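Local coordinates for protein mandelate racemase/muconate lactonizing enzyme (Polaromonas sp., PDB 2OG9) that probably racemises or otherwise isomerises 2-hydroxy acids or related carboxylates, as an enolase-superfamily enzyme of the mandelate racemase kind, at residues M44-A52 against L63-A71; V18-P26 against G73-R81. One frame throughout, in Å; residues are numbered along the deposited sequence.

In the fold
Both contacts belong to the N-terminal capping domain, which in the enolase superfamily typically closes over the active-site end of the barrel. Interaction 1 pairs the two strands of a hairpin; interaction 2 lays the helix that follows the hairpin's second strand back over the first strand of the same sheet. Their centres are about 8 Å apart. Strand 46-56 is shared structure, because its other edge pairs with strand 15-26: Ile49 N lies 2.7 Å from Cys23 O and Phe51 N 2.8 Å from Ser21 O, probable hydrogen bonds. Gln76 of the helix also bonds back to Ser66 and Tyr67. Tyr67 carries interaction 1 to the barrel through Asp288 and Arg291, and both contacts touch a second subunit.

Interaction 1 (M44-A52 against L63-A71); sequences MTEIAILFA and LGFSYSKRA
Strands 46-52 and 63-69 run antiparallel, their axes 4.6 Å apart at closest, with Ala48, Leu50 and Ala52 facing Ser68, Ser66 and Gly64 as hydrogen-bonded pairs, each joined by two backbone bonds. Between them Ile49 opposes Tyr67 and Phe51 opposes Phe65 as non-hydrogen-bonded pairs. On the face carrying Ile49, Phe51, Phe65 and Tyr67, the aromatic residues of strand 63-69 meet their neighbours through CB: Phe65 CB lies 3.8 Å from Phe51 CD1, and Tyr67 CB 3.8 Å from Ile49 CD1. Both rings leave the strand with CG between the backbone N and the carbonyl carbon (chi1 68° for Phe65, 76° for Tyr67), which carries them away from strand 46-52. The Phe51 ring has Ile49 CG2 over one face, 3.6 Å above its plane and offset toward the rim, while Gly64 O sits at its edge. The strands form a beta hairpin in the capping domain of the enolase fold, and the Tyr67 hydroxyl reaches the barrel, hydrogen-bonding Asp288 and Arg291. On the opposite face Ala48, Ala52, Gly64, Ser66 and Ser68 are small, and with Leu50 they lie under helices 73-83 and 114-133. Ser66 OG lies 3.4 Å from Leu50 CB and is satisfied by a hydrogen bond to Gln76. Beyond the last bonded pair a water joins the two chains, donating to Glu46 O and accepting from Arg70 N, 2.7 Å away. Met44, a selenomethionine, reaches across with chi1 and chi2 extended, which puts SE 3.7 Å from Lys69 CB, and the bend at chi3 (90°) lays CE along that lysine's aliphatic chain. Arg70 starts away from the other strand, but its extended chain carries the guanidinium to Met44, whose CB lies over one face. Ser108 of a second subunit receives the Lys69 backbone N-H.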
loop_
_atom_site.group_PDB
_atom_site.type_symbol
_atom_site.label_atom_id
_atom_site.label_comp_id
_atom_site.label_asym_id
_atom_site.label_seq_id
_atom_site.Cartn_x
_atom_site.Cartn_y
_atom_site.Cartn_z
HETATM N N MSE A 44 42.975 -5.090 -14.775
HETATM C CA MSE A 44 42.655 -6.495 -15.011
HETATM C C MSE A 44 43.319 -6.975 -16.295
HETATM O O MSE A 44 43.087 -6.419 -17.368
HETATM C CB MSE A 44 41.140 -6.682 -15.106
HETATM C CG MSE A 44 40.717 -8.114 -15.368
HETATM SE SE MSE A 44 38.811 -8.335 -15.217
HETATM C CE MSE A 44 38.298 -7.972 -17.038
ATOM N N THR A 45 44.131 -8.020 -16.184
ATOM C CA THR A 45 44.853 -8.546 -17.337
ATOM C C THR A 45 44.427 -9.943 -17.771
ATOM O O THR A 45 44.943 -10.473 -18.757
ATOM C CB THR A 45 46.363 -8.580 -17.055
ATOM O OG1 THR A 45 46.626 -9.489 -15.977
ATOM C CG2 THR A 45 46.859 -7.192 -16.668
ATOM N N GLU A 46 43.490 -10.539 -17.040
ATOM C CA GLU A 46 43.023 -11.880 -17.372
ATOM C C GLU A 46 41.656 -12.187 -16.777
ATOM O O GLU A 46 41.181 -11.479 -15.888
ATOM C CB GLU A 46 44.036 -12.919 -16.882
ATOM C CG GLU A 46 44.476 -12.722 -15.440
ATOM C CD GLU A 46 45.374 -13.839 -14.949
ATOM O OE1 GLU A 46 46.237 -14.301 -15.728
ATOM O OE2 GLU A 46 45.223 -14.250 -13.780
ATOM N N ILE A 47 41.026 -13.243 -17.281
ATOM C CA ILE A 47 39.720 -13.669 -16.790
ATOM C C ILE A 47 39.776 -15.170 -16.527
ATOM O O ILE A 47 40.187 -15.945 -17.396
ATOM C CB ILE A 47 38.599 -13.374 -17.815
ATOM C CG1 ILE A 47 38.481 -11.866 -18.038
ATOM C CG2 ILE A 47 37.267 -13.927 -17.308
ATOM C CD1 ILE A 47 37.426 -11.479 -19.057
ATOM N N ALA A 48 39.379 -15.577 -15.324
ATOM C CA ALA A 48 39.388 -16.988 -14.962
ATOM C C ALA A 48 38.111 -17.655 -15.458
ATOM O O ALA A 48 37.015 -17.252 -15.081
ATOM C CB ALA A 48 39.508 -17.137 -13.442
ATOM N N ILE A 49 38.251 -18.675 -16.300
ATOM C CA ILE A 49 37.088 -19.371 -16.835
ATOM C C ILE A 49 37.008 -20.776 -16.250
ATOM O O ILE A 49 38.001 -21.500 -16.238
ATOM C CB ILE A 49 37.173 -19.517 -18.380
ATOM C CG1 ILE A 49 37.452 -18.159 -19.038
ATOM C CG2 ILE A 49 35.888 -20.136 -18.908
ATOM C CD1 ILE A 49 36.330 -17.153 -18.913
ATOM N N LEU A 50 35.839 -21.158 -15.750
ATOM C CA LEU A 50 35.664 -22.506 -15.215
ATOM C C LEU A 50 34.888 -23.333 -16.230
ATOM O O LEU A 50 33.717 -23.071 -16.487
ATOM C CB LEU A 50 34.893 -22.486 -13.889
ATOM C CG LEU A 50 34.465 -23.874 -13.392
ATOM C CD1 LEU A 50 35.701 -24.689 -13.054
ATOM C CD2 LEU A 50 33.556 -23.744 -12.179
ATOM N N PHE A 51 35.549 -24.318 -16.828
ATOM C CA PHE A 51 34.893 -25.179 -17.799
ATOM C C PHE A 51 34.428 -26.469 -17.133
ATOM O O PHE A 51 35.128 -27.034 -16.293
ATOM C CB PHE A 51 35.851 -25.537 -18.942
ATOM C CG PHE A 51 36.077 -24.423 -19.923
ATOM C CD1 PHE A 51 35.048 -23.994 -20.758
ATOM C CD2 PHE A 51 37.321 -23.802 -20.013
ATOM C CE1 PHE A 51 35.256 -22.957 -21.673
ATOM C CE2 PHE A 51 37.537 -22.763 -20.923
ATOM C CZ PHE A 51 36.501 -22.343 -21.753
ATOM N N ALA A 52 33.235 -26.917 -17.505
ATOM C CA ALA A 52 32.688 -28.160 -16.988
ATOM C C ALA A 52 32.305 -29.009 -18.187
ATOM O O ALA A 52 31.642 -28.530 -19.118
ATOM C CB ALA A 52 31.460 -27.894 -16.124
ATOM N N LEU A 63 29.060 -29.203 -22.585
ATOM C CA LEU A 63 30.116 -28.291 -22.182
ATOM C C LEU A 63 29.472 -27.011 -21.668
ATOM O O LEU A 63 28.545 -26.486 -22.285
ATOM C CB LEU A 63 31.020 -27.956 -23.373
ATOM C CG LEU A 63 32.096 -26.878 -23.169
ATOM C CD1 LEU A 63 33.104 -27.322 -22.122
ATOM C CD2 LEU A 63 32.808 -26.612 -24.502
ATOM N N GLY A 64 29.965 -26.516 -20.541
ATOM C CA GLY A 64 29.429 -25.293 -19.970
ATOM C C GLY A 64 30.540 -24.527 -19.291
ATOM O O GLY A 64 31.671 -25.018 -19.196
ATOM N N PHE A 65 30.247 -23.319 -18.816
ATOM C CA PHE A 65 31.279 -22.551 -18.140
ATOM C C PHE A 65 30.724 -21.421 -17.296
ATOM O O PHE A 65 29.570 -21.033 -17.437
ATOM C CB PHE A 65 32.279 -21.990 -19.168
ATOM C CG PHE A 65 31.708 -20.929 -20.075
ATOM C CD1 PHE A 65 31.753 -19.586 -19.711
ATOM C CD2 PHE A 65 31.125 -21.272 -21.289
ATOM C CE1 PHE A 65 31.227 -18.596 -20.541
ATOM C CE2 PHE A 65 30.594 -20.291 -22.129
ATOM C CZ PHE A 65 30.647 -18.947 -21.751
ATOM N N SER A 66 31.553 -20.936 -16.383
ATOM C CA SER A 66 31.221 -19.799 -15.540
ATOM C C SER A 66 32.529 -19.020 -15.565
ATOM O O SER A 66 33.489 -19.453 -16.213
ATOM C CB SER A 66 30.842 -20.229 -14.113
ATOM O OG SER A 66 31.878 -20.957 -13.481
ATOM N N TYR A 67 32.592 -17.883 -14.885
ATOM C CA TYR A 67 33.812 -17.096 -14.921
ATOM C C TYR A 67 33.912 -16.152 -13.737
ATOM O O TYR A 67 32.952 -15.956 -12.994
ATOM C CB TYR A 67 33.847 -16.274 -16.215
ATOM C CG TYR A 67 32.932 -15.069 -16.178
ATOM C CD1 TYR A 67 33.397 -13.831 -15.741
ATOM C CD2 TYR A 67 31.588 -15.179 -16.522
ATOM C CE1 TYR A 67 32.548 -12.732 -15.647
ATOM C CE2 TYR A 67 30.726 -14.086 -16.430
ATOM C CZ TYR A 67 31.215 -12.865 -15.989
ATOM O OH TYR A 67 30.377 -11.778 -15.878
ATOM N N SER A 68 35.092 -15.568 -13.578
ATOM C CA SER A 68 35.345 -14.602 -12.526
ATOM C C SER A 68 36.261 -13.532 -13.090
ATOM O O SER A 68 37.298 -13.840 -13.682
ATOM C CB SER A 68 36.041 -15.246 -11.323
ATOM O OG SER A 68 35.271 -16.294 -10.773
ATOM N N LYS A 69 35.851 -12.282 -12.934
ATOM C CA LYS A 69 36.658 -11.147 -13.357
ATOM C C LYS A 69 37.214 -10.691 -12.016
ATOM O O LYS A 69 36.458 -10.288 -11.133
ATOM C CB LYS A 69 35.777 -10.073 -13.994
ATOM C CG LYS A 69 35.340 -10.422 -15.413
ATOM C CD LYS A 69 34.189 -9.541 -15.883
ATOM C CE LYS A 69 34.548 -8.778 -17.148
ATOM N NZ LYS A 69 33.387 -8.030 -17.724
ATOM N N ARG A 70 38.527 -10.789 -11.862
ATOM C CA ARG A 70 39.207 -10.456 -10.614
ATOM C C ARG A 70 39.058 -11.673 -9.695
ATOM O O ARG A 70 38.844 -12.777 -10.181
ATOM C CB ARG A 70 38.627 -9.182 -9.978
ATOM C CG ARG A 70 38.874 -7.943 -10.840
ATOM C CD ARG A 70 38.438 -6.649 -10.168
ATOM N NE ARG A 70 38.547 -5.510 -11.079
ATOM C CZ ARG A 70 39.692 -5.043 -11.573
ATOM N NH1 ARG A 70 40.846 -5.611 -11.243
ATOM N NH2 ARG A 70 39.684 -4.011 -12.408
ATOM N N ALA A 71 39.156 -11.490 -8.384
ATOM C CA ALA A 71 39.076 -12.631 -7.471
ATOM C C ALA A 71 37.837 -13.509 -7.639
ATOM O O ALA A 71 36.723 -13.015 -7.793
ATOM C CB ALA A 71 39.186 -12.147 -6.027
HETATM O O HOH W 1 40.560 -11.696 -13.341
#

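Interaction 2 (V18-P26 against G73-R81); sequences VRISSCYLP and GPGQFAHAR
Gly73 meets strand 18-26 through a water, which donates to Gly73 O and hydrogen-bonds Ser22 OG at 2.8 Å. Here helix 73-81 packs on a face of the antiparallel sheet in the alpha+beta capping domain, running almost opposite to the strand (173°) with the axes 8.7 Å apart at closest. With no beta carbon, Gly73 lets the Tyr24 hydroxyl come close to the helix start. That hydroxyl touches the next residue, Pro74, whose CD lies 3.3 Å from Tyr24 OH; the tyrosine and proline side chains cross at about a right angle. One turn on, Phe77 holds CG anti to its backbone N (chi1 175°), sending the ring to the strand, where Ile20 O lies in plane at its edge and Ser22 CB packs on CD1. Replacing Phe77 by an alanine would probably open a gap beside Ile20 and Ser22 and leave Ile20 CG1 and CD1 without the ring they pack on. Ala80, small enough for the helix to sit close, meets Ile20 with its CB and also touches Leu50. At Arg81 both CA and CB press on Ile20 CD1, which lies 3.2 Å from Arg81 CA and 3.5 Å from Phe77 CE1.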
loop_
_atom_site.group_PDB
_atom_site.type_symbol
_atom_site.label_atom_id
_atom_site.label_comp_id
_atom_site.label_asym_id
_atom_site.label_seq_id
_atom_site.Cartn_x
_atom_site.Cartn_y
_atom_site.Cartn_z
ATOM N N VAL A 18 32.703 -36.506 -15.303
ATOM C CA VAL A 18 32.660 -35.052 -15.207
ATOM C C VAL A 18 34.081 -34.526 -15.099
ATOM O O VAL A 18 34.887 -35.064 -14.343
ATOM C CB VAL A 18 31.876 -34.577 -13.956
ATOM C CG1 VAL A 18 31.877 -33.062 -13.893
ATOM C CG2 VAL A 18 30.451 -35.099 -13.991
ATOM N N ARG A 19 34.393 -33.488 -15.869
ATOM C CA ARG A 19 35.717 -32.882 -15.819
ATOM C C ARG A 19 35.613 -31.369 -15.695
ATOM O O ARG A 19 34.880 -30.725 -16.442
ATOM C CB ARG A 19 36.537 -33.225 -17.072
ATOM C CG ARG A 19 37.880 -32.495 -17.121
ATOM C CD ARG A 19 38.833 -33.077 -18.168
ATOM N NE ARG A 19 40.101 -32.351 -18.191
ATOM C CZ ARG A 19 40.270 -31.155 -18.748
ATOM N NH1 ARG A 19 39.249 -30.552 -19.342
ATOM N NH2 ARG A 19 41.453 -30.552 -18.700
ATOM N N ILE A 20 36.339 -30.805 -14.740
ATOM C CA ILE A 20 36.335 -29.363 -14.550
ATOM C C ILE A 20 37.733 -28.825 -14.781
ATOM O O ILE A 20 38.723 -29.451 -14.404
ATOM C CB ILE A 20 35.882 -28.967 -13.141
ATOM C CG1 ILE A 20 36.679 -29.754 -12.102
ATOM C CG2 ILE A 20 34.382 -29.175 -13.010
ATOM C CD1 ILE A 20 36.437 -29.303 -10.693
ATOM N N SER A 21 37.801 -27.658 -15.405
ATOM C CA SER A 21 39.071 -27.026 -15.720
ATOM C C SER A 21 39.006 -25.549 -15.378
ATOM O O SER A 21 38.001 -24.897 -15.648
ATOM C CB SER A 21 39.368 -27.152 -17.222
ATOM O OG SER A 21 39.130 -28.459 -17.704
ATOM N N SER A 22 40.078 -25.027 -14.790
ATOM C CA SER A 22 40.159 -23.611 -14.460
ATOM C C SER A 22 41.150 -23.035 -15.463
ATOM O O SER A 22 42.360 -23.224 -15.346
ATOM C CB SER A 22 40.662 -23.404 -13.032
ATOM O OG SER A 22 40.598 -22.029 -12.679
ATOM N N CYS A 23 40.612 -22.337 -16.454
ATOM C CA CYS A 23 41.396 -21.753 -17.534
ATOM C C CYS A 23 41.544 -20.240 -17.410
ATOM O O CYS A 23 40.555 -19.521 -17.331
ATOM C CB CYS A 23 40.721 -22.115 -18.858
ATOM S SG CYS A 23 41.445 -21.383 -20.321
ATOM N N TYR A 24 42.783 -19.755 -17.394
ATOM C CA TYR A 24 43.019 -18.319 -17.280
ATOM C C TYR A 24 43.257 -17.662 -18.629
ATOM O O TYR A 24 44.327 -17.797 -19.230
ATOM C CB TYR A 24 44.185 -18.047 -16.332
ATOM C CG TYR A 24 43.796 -18.261 -14.890
ATOM C CD1 TYR A 24 43.478 -17.182 -14.066
ATOM C CD2 TYR A 24 43.689 -19.548 -14.363
ATOM C CE1 TYR A 24 43.061 -17.380 -12.751
ATOM C CE2 TYR A 24 43.271 -19.758 -13.051
ATOM C CZ TYR A 24 42.962 -18.668 -12.253
ATOM O OH TYR A 24 42.566 -18.869 -10.951
ATOM N N LEU A 25 42.229 -16.960 -19.092
ATOM C CA LEU A 25 42.241 -16.257 -20.367
ATOM C C LEU A 25 43.009 -14.944 -20.276
ATOM O O LEU A 25 42.596 -14.017 -19.576
ATOM C CB LEU A 25 40.801 -15.968 -20.802
ATOM C CG LEU A 25 40.584 -15.101 -22.041
ATOM C CD1 LEU A 25 41.114 -15.826 -23.268
ATOM C CD2 LEU A 25 39.092 -14.803 -22.195
ATOM N N PRO A 26 44.149 -14.846 -20.974
ATOM C CA PRO A 26 44.912 -13.599 -20.917
ATOM C C PRO A 26 44.244 -12.575 -21.827
ATOM O O PRO A 26 43.767 -12.920 -22.908
ATOM C CB PRO A 26 46.289 -14.024 -21.418
ATOM C CG PRO A 26 45.950 -15.037 -22.449
ATOM C CD PRO A 26 44.848 -15.858 -21.787
ATOM N N GLY A 73 38.142 -17.036 -9.392
ATOM C CA GLY A 73 38.490 -18.246 -10.122
ATOM C C GLY A 73 38.840 -19.439 -9.249
ATOM O O GLY A 73 38.255 -20.516 -9.403
ATOM N N PRO A 74 39.813 -19.291 -8.338
ATOM C CA PRO A 74 40.209 -20.390 -7.452
ATOM C C PRO A 74 39.046 -20.940 -6.615
ATOM O O PRO A 74 38.897 -22.154 -6.455
ATOM C CB PRO A 74 41.287 -19.750 -6.586
ATOM C CG PRO A 74 41.956 -18.816 -7.548
ATOM C CD PRO A 74 40.769 -18.172 -8.245
ATOM N N GLY A 75 38.228 -20.037 -6.079
ATOM C CA GLY A 75 37.104 -20.457 -5.262
ATOM C C GLY A 75 36.077 -21.256 -6.041
ATOM O O GLY A 75 35.564 -22.258 -5.545
ATOM N N GLN A 76 35.768 -20.811 -7.260
ATOM C CA GLN A 76 34.798 -21.508 -8.095
ATOM C C GLN A 76 35.278 -22.912 -8.422
ATOM O O GLN A 76 34.516 -23.872 -8.343
ATOM C CB GLN A 76 34.557 -20.757 -9.410
ATOM C CG GLN A 76 33.817 -19.432 -9.289
ATOM C CD GLN A 76 33.452 -18.864 -10.656
ATOM O OE1 GLN A 76 33.908 -19.367 -11.683
ATOM N NE2 GLN A 76 32.633 -17.820 -10.674
ATOM N N PHE A 77 36.546 -23.033 -8.798
ATOM C CA PHE A 77 37.093 -24.337 -9.144
ATOM C C PHE A 77 37.065 -25.284 -7.959
ATOM O O PHE A 77 36.611 -26.417 -8.076
ATOM C CB PHE A 77 38.539 -24.220 -9.638
ATOM C CG PHE A 77 39.187 -25.558 -9.898
ATOM C CD1 PHE A 77 38.897 -26.272 -11.057
ATOM C CD2 PHE A 77 40.035 -26.133 -8.949
ATOM C CE1 PHE A 77 39.435 -27.540 -11.270
ATOM C CE2 PHE A 77 40.579 -27.406 -9.155
ATOM C CZ PHE A 77 40.277 -28.108 -10.317
ATOM N N ALA A 78 37.564 -24.811 -6.820
ATOM C CA ALA A 78 37.618 -25.614 -5.607
ATOM C C ALA A 78 36.246 -26.153 -5.237
ATOM O O ALA A 78 36.111 -27.323 -4.888
ATOM C CB ALA A 78 38.186 -24.790 -4.455
ATOM N N HIS A 79 35.224 -25.306 -5.312
ATOM C CA HIS A 79 33.877 -25.752 -4.972
ATOM C C HIS A 79 33.353 -26.735 -6.021
ATOM O O HIS A 79 32.768 -27.768 -5.682
ATOM C CB HIS A 79 32.920 -24.561 -4.854
ATOM C CG HIS A 79 31.645 -24.897 -4.143
ATOM N ND1 HIS A 79 31.599 -25.172 -2.794
ATOM C CD2 HIS A 79 30.380 -25.044 -4.602
ATOM C CE1 HIS A 79 30.359 -25.475 -2.450
ATOM N NE2 HIS A 79 29.599 -25.406 -3.530
ATOM N N ALA A 80 33.569 -26.415 -7.294
ATOM C CA ALA A 80 33.127 -27.283 -8.380
ATOM C C ALA A 80 33.716 -28.682 -8.195
ATOM O O ALA A 80 33.027 -29.685 -8.372
ATOM C CB ALA A 80 33.564 -26.705 -9.728
ATOM N N ARG A 81 34.994 -28.742 -7.832
ATOM C CA ARG A 81 35.674 -30.020 -7.626
ATOM C C ARG A 81 35.062 -30.788 -6.467
ATOM O O ARG A 81 34.888 -32.002 -6.537
ATOM C CB ARG A 81 37.167 -29.782 -7.361
ATOM C CG ARG A 81 37.985 -31.045 -7.098
ATOM C CD ARG A 81 39.468 -30.706 -6.972
ATOM N NE ARG A 81 39.710 -29.749 -5.899
ATOM C CZ ARG A 81 40.849 -29.083 -5.722
ATOM N NH1 ARG A 81 41.869 -29.267 -6.549
ATOM N NH2 ARG A 81 40.964 -28.220 -4.717
HETATM O O HOH W 2 38.006 -21.236 -12.179
#